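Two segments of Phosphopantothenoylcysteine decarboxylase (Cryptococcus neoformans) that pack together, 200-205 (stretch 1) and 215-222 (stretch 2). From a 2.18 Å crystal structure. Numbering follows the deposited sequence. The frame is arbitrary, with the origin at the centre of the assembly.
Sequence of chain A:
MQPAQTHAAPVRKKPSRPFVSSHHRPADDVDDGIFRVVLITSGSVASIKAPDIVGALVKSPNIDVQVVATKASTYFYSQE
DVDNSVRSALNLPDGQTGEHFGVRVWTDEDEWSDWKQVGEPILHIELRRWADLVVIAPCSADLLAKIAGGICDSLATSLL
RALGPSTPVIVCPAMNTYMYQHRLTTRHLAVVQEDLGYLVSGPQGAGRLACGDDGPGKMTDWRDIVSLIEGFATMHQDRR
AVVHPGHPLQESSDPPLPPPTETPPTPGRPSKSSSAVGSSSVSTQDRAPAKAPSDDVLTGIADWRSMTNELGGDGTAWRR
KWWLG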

ATOM      1  N   VAL A 200     -21.578  -1.408  -9.784  1.00 77.86           N
ATOM      2  CA  VAL A 200     -20.508  -1.573 -10.755  1.00 78.69           C
ATOM      3  C   VAL A 200     -21.006  -1.367 -12.172  1.00 82.92           C
ATOM      4  O   VAL A 200     -21.740  -2.194 -12.709  1.00 87.05           O
ATOM      5  CB  VAL A 200     -19.857  -2.970 -10.663  1.00 78.54           C
ATOM      6  CG1 VAL A 200     -18.714  -3.092 -11.668  1.00 77.78           C
ATOM      7  CG2 VAL A 200     -19.362  -3.232  -9.257  1.00 77.47           C
ATOM      8  N   SER A 201     -20.617  -0.249 -12.772  1.00 83.73           N
ATOM      9  CA  SER A 201     -20.786  -0.085 -14.209  1.00 86.68           C
ATOM     10  C   SER A 201     -19.647  -0.837 -14.878  1.00 89.42           C
ATOM     11  O   SER A 201     -18.658  -0.235 -15.306  1.00 88.25           O
ATOM     12  CB  SER A 201     -20.787   1.390 -14.608  1.00 83.26           C
ATOM     13  OG  SER A 201     -20.990   1.537 -15.999  1.00 83.04           O
ATOM     14  N   GLY A 202     -19.789  -2.162 -14.929  1.00 90.82           N
ATOM     15  CA  GLY A 202     -18.748  -3.055 -15.409  1.00 85.78           C
ATOM     16  C   GLY A 202     -18.216  -2.619 -16.753  1.00 82.10           C
ATOM     17  O   GLY A 202     -18.927  -1.956 -17.514  1.00 81.10           O
ATOM     18  N   PRO A 203     -16.962  -2.983 -17.054  1.00 77.85           N
ATOM     19  CA  PRO A 203     -16.304  -2.512 -18.276  1.00 77.78           C
ATOM     20  C   PRO A 203     -16.993  -3.031 -19.531  1.00 79.77           C
ATOM     21  O   PRO A 203     -17.779  -3.978 -19.452  1.00 79.54           O
ATOM     22  CB  PRO A 203     -14.892  -3.087 -18.152  1.00 76.17           C
ATOM     23  CG  PRO A 203     -15.070  -4.315 -17.333  1.00 75.71           C
ATOM     24  CD  PRO A 203     -16.151  -3.984 -16.341  1.00 75.25           C
ATOM     25  N   GLN A 204     -16.707  -2.408 -20.669  1.00 81.60           N
ATOM     26  CA  GLN A 204     -17.213  -2.893 -21.944  1.00 87.78           C
ATOM     27  C   GLN A 204     -16.638  -4.278 -22.222  1.00 93.61           C
ATOM     28  O   GLN A 204     -15.473  -4.545 -21.921  1.00 93.38           O
ATOM     29  CB  GLN A 204     -16.858  -1.925 -23.075  1.00 87.09           C
ATOM     30  CG  GLN A 204     -17.318  -0.492 -22.840  1.00 84.51           C
ATOM     31  CD  GLN A 204     -16.997   0.422 -24.011  1.00 83.04           C
ATOM     32  OE1 GLN A 204     -16.914  -0.024 -25.155  1.00 86.22           O
ATOM     33  NE2 GLN A 204     -16.814   1.707 -23.729  1.00 79.10           N
ATOM     34  N   GLY A 205     -17.461  -5.158 -22.783  1.00100.34           N
ATOM     35  CA  GLY A 205     -17.043  -6.516 -23.081  1.00104.47           C
ATOM     36  C   GLY A 205     -16.374  -6.649 -24.437  1.00107.62           C
ATOM     37  O   GLY A 205     -15.629  -5.765 -24.865  1.00107.55           O
ATOM     38  N   GLY A 215     -11.716  -8.464 -25.722  1.00 88.79           N
ATOM     39  CA  GLY A 215     -10.933  -7.783 -24.709  1.00 86.18           C
ATOM     40  C   GLY A 215     -11.771  -6.948 -23.757  1.00 84.63           C
ATOM     41  O   GLY A 215     -11.842  -5.724 -23.898  1.00 85.61           O
ATOM     42  N   PRO A 216     -12.418  -7.603 -22.781  1.00 81.47           N
ATOM     43  CA  PRO A 216     -13.161  -6.881 -21.743  1.00 77.91           C
ATOM     44  C   PRO A 216     -12.221  -6.138 -20.801  1.00 75.04           C
ATOM     45  O   PRO A 216     -11.224  -6.710 -20.363  1.00 77.60           O
ATOM     46  CB  PRO A 216     -13.908  -7.993 -21.005  1.00 78.01           C
ATOM     47  CG  PRO A 216     -13.073  -9.209 -21.226  1.00 80.77           C
ATOM     48  CD  PRO A 216     -12.515  -9.064 -22.616  1.00 82.00           C
ATOM     49  N   GLY A 217     -12.533  -4.882 -20.498  1.00 72.48           N
ATOM     50  CA  GLY A 217     -11.711  -4.099 -19.595  1.00 68.50           C
ATOM     51  C   GLY A 217     -11.806  -2.602 -19.824  1.00 69.14           C
ATOM     52  O   GLY A 217     -11.496  -1.811 -18.930  1.00 69.51           O
ATOM     53  N   LYS A 218     -12.226  -2.212 -21.023  1.00 69.97           N
ATOM     54  CA  LYS A 218     -12.383  -0.802 -21.358  1.00 72.72           C
ATOM     55  C   LYS A 218     -13.503  -0.189 -20.530  1.00 71.20           C
ATOM     56  O   LYS A 218     -14.562  -0.791 -20.365  1.00 72.50           O
ATOM     57  CB  LYS A 218     -12.665  -0.629 -22.855  1.00 81.00           C
ATOM     58  CG  LYS A 218     -12.884   0.811 -23.295  1.00 86.05           C
ATOM     59  CD  LYS A 218     -12.667   0.967 -24.797  1.00 92.04           C
ATOM     60  CE  LYS A 218     -12.133   2.350 -25.136  1.00 94.06           C
ATOM     61  NZ  LYS A 218     -10.930   2.270 -26.011  1.00 95.91           N
ATOM     62  N   MET A 219     -13.259   1.006 -20.003  1.00 66.61           N
ATOM     63  CA  MET A 219     -14.241   1.690 -19.173  1.00 65.67           C
ATOM     64  C   MET A 219     -15.542   1.927 -19.926  1.00 66.45           C
ATOM     65  O   MET A 219     -15.543   2.098 -21.149  1.00 66.12           O
ATOM     66  CB  MET A 219     -13.686   3.026 -18.680  1.00 64.52           C
ATOM     67  CG  MET A 219     -14.528   3.688 -17.597  1.00 66.22           C
ATOM     68  SD  MET A 219     -13.905   5.312 -17.130  1.00 62.74           S
ATOM     69  CE  MET A 219     -14.038   6.176 -18.696  1.00 70.20           C
ATOM     70  N   THR A 220     -16.648   1.907 -19.191  1.00 65.80           N
ATOM     71  CA  THR A 220     -17.922   2.364 -19.721  1.00 69.57           C
ATOM     72  C   THR A 220     -17.702   3.731 -20.349  1.00 67.83           C
ATOM     73  O   THR A 220     -17.029   4.579 -19.757  1.00 63.22           O
ATOM     74  CB  THR A 220     -18.989   2.457 -18.623  1.00 70.20           C
ATOM     75  OG1 THR A 220     -19.053   1.219 -17.902  1.00 67.22           O
ATOM     76  CG2 THR A 220     -20.352   2.784 -19.218  1.00 74.97           C
ATOM     77  N   ASP A 221     -18.233   3.936 -21.552  1.00 67.55           N
ATOM     78  CA  ASP A 221     -18.025   5.195 -22.259  1.00 70.56           C
ATOM     79  C   ASP A 221     -18.428   6.374 -21.376  1.00 67.94           C
ATOM     80  O   ASP A 221     -19.454   6.324 -20.699  1.00 68.03           O
ATOM     81  CB  ASP A 221     -18.801   5.219 -23.575  1.00 76.34           C
ATOM     82  CG  ASP A 221     -18.432   6.407 -24.438  1.00 80.53           C
ATOM     83  OD1 ASP A 221     -17.399   6.335 -25.139  1.00 85.00           O
ATOM     84  OD2 ASP A 221     -19.171   7.413 -24.412  1.00 77.63           O
ATOM     85  N   TRP A 222     -17.606   7.418 -21.370  1.00 64.07           N
ATOM     86  CA  TRP A 222     -17.788   8.521 -20.433  1.00 66.17           C
ATOM     87  C   TRP A 222     -19.146   9.203 -20.597  1.00 68.66           C
ATOM     88  O   TRP A 222     -19.709   9.718 -19.630  1.00 67.39           O
ATOM     89  CB  TRP A 222     -16.657   9.543 -20.580  1.00 68.44           C
ATOM     90  CG  TRP A 222     -16.676  10.329 -21.858  1.00 72.88           C
ATOM     91  CD1 TRP A 222     -16.036  10.021 -23.022  1.00 74.41           C
ATOM     92  CD2 TRP A 222     -17.357  11.568 -22.091  1.00 72.88           C
ATOM     93  NE1 TRP A 222     -16.282  10.986 -23.969  1.00 76.83           N
ATOM     94  CE2 TRP A 222     -17.092  11.947 -23.422  1.00 74.80           C
ATOM     95  CE3 TRP A 222     -18.168  12.392 -21.304  1.00 71.80           C
ATOM     96  CZ2 TRP A 222     -17.609  13.112 -23.986  1.00 75.63           C
ATOM     97  CZ3 TRP A 222     -18.681  13.549 -21.865  1.00 71.73           C
ATOM     98  CH2 TRP A 222     -18.400  13.897 -23.193  1.00 74.84           C
TER

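Two irregular segments of one chain lie antiparallel, burying 421 Å² between them, and Gln 204 is the main point of attachment. Its backbone bonds in both directions: Gln 204 N donates to Lys 218 O (2.7 Å), and Gln 204 O accepts from Gly 217 N (3.3 Å), a longer bond. Gln 204 O also receives a CA-H...O contact from Pro 216 CA at 3.3 Å; proline has no amide hydrogen to offer, but its CA hydrogen points well enough to meet the oxygen. The Gln 204 side chain leaves the backbone sideways, yet its m chi1 and t chi2 carry the amide along stretch 2, where Gln 204 NE2 donates to Met 219 O (2.9 Å). That backbone carbonyl thus gains a side-chain donor one residue beyond the carbonyl bound by Gln 204 N. Gln 204 NE2 also sits 3.4 Å from Asp 221 N, but both are donors and no bond joins them.

Ser 201 (chi1 t) points toward stretch 2 and Thr 220 (chi1 m) lies sideways to stretch 1; these rotamers place Ser 201 OG and Thr 220 OG1 2.7 Å apart in a hydrogen bond for which either hydroxyl could be the donor. Pro 203, just before Gln 204, lays its ring carbon CB against the backbone of stretch 2, with Pro 203 CB 3.5 Å from Gly 217 C and 3.2 Å from Lys 218 O. Gly 217 adopts phi/psi of 154/-22, where a CB would jam against the preceding carbonyl oxygen, so the backbone itself calls for glycine. Lys 218 starts sideways, and with chi1 and chi2 both t its end leads away, while Met 219 points away and contributes its carbonyl rather than its thioether. Asp 221, chi1 t, uses its carboxylate to cap the helix that follows.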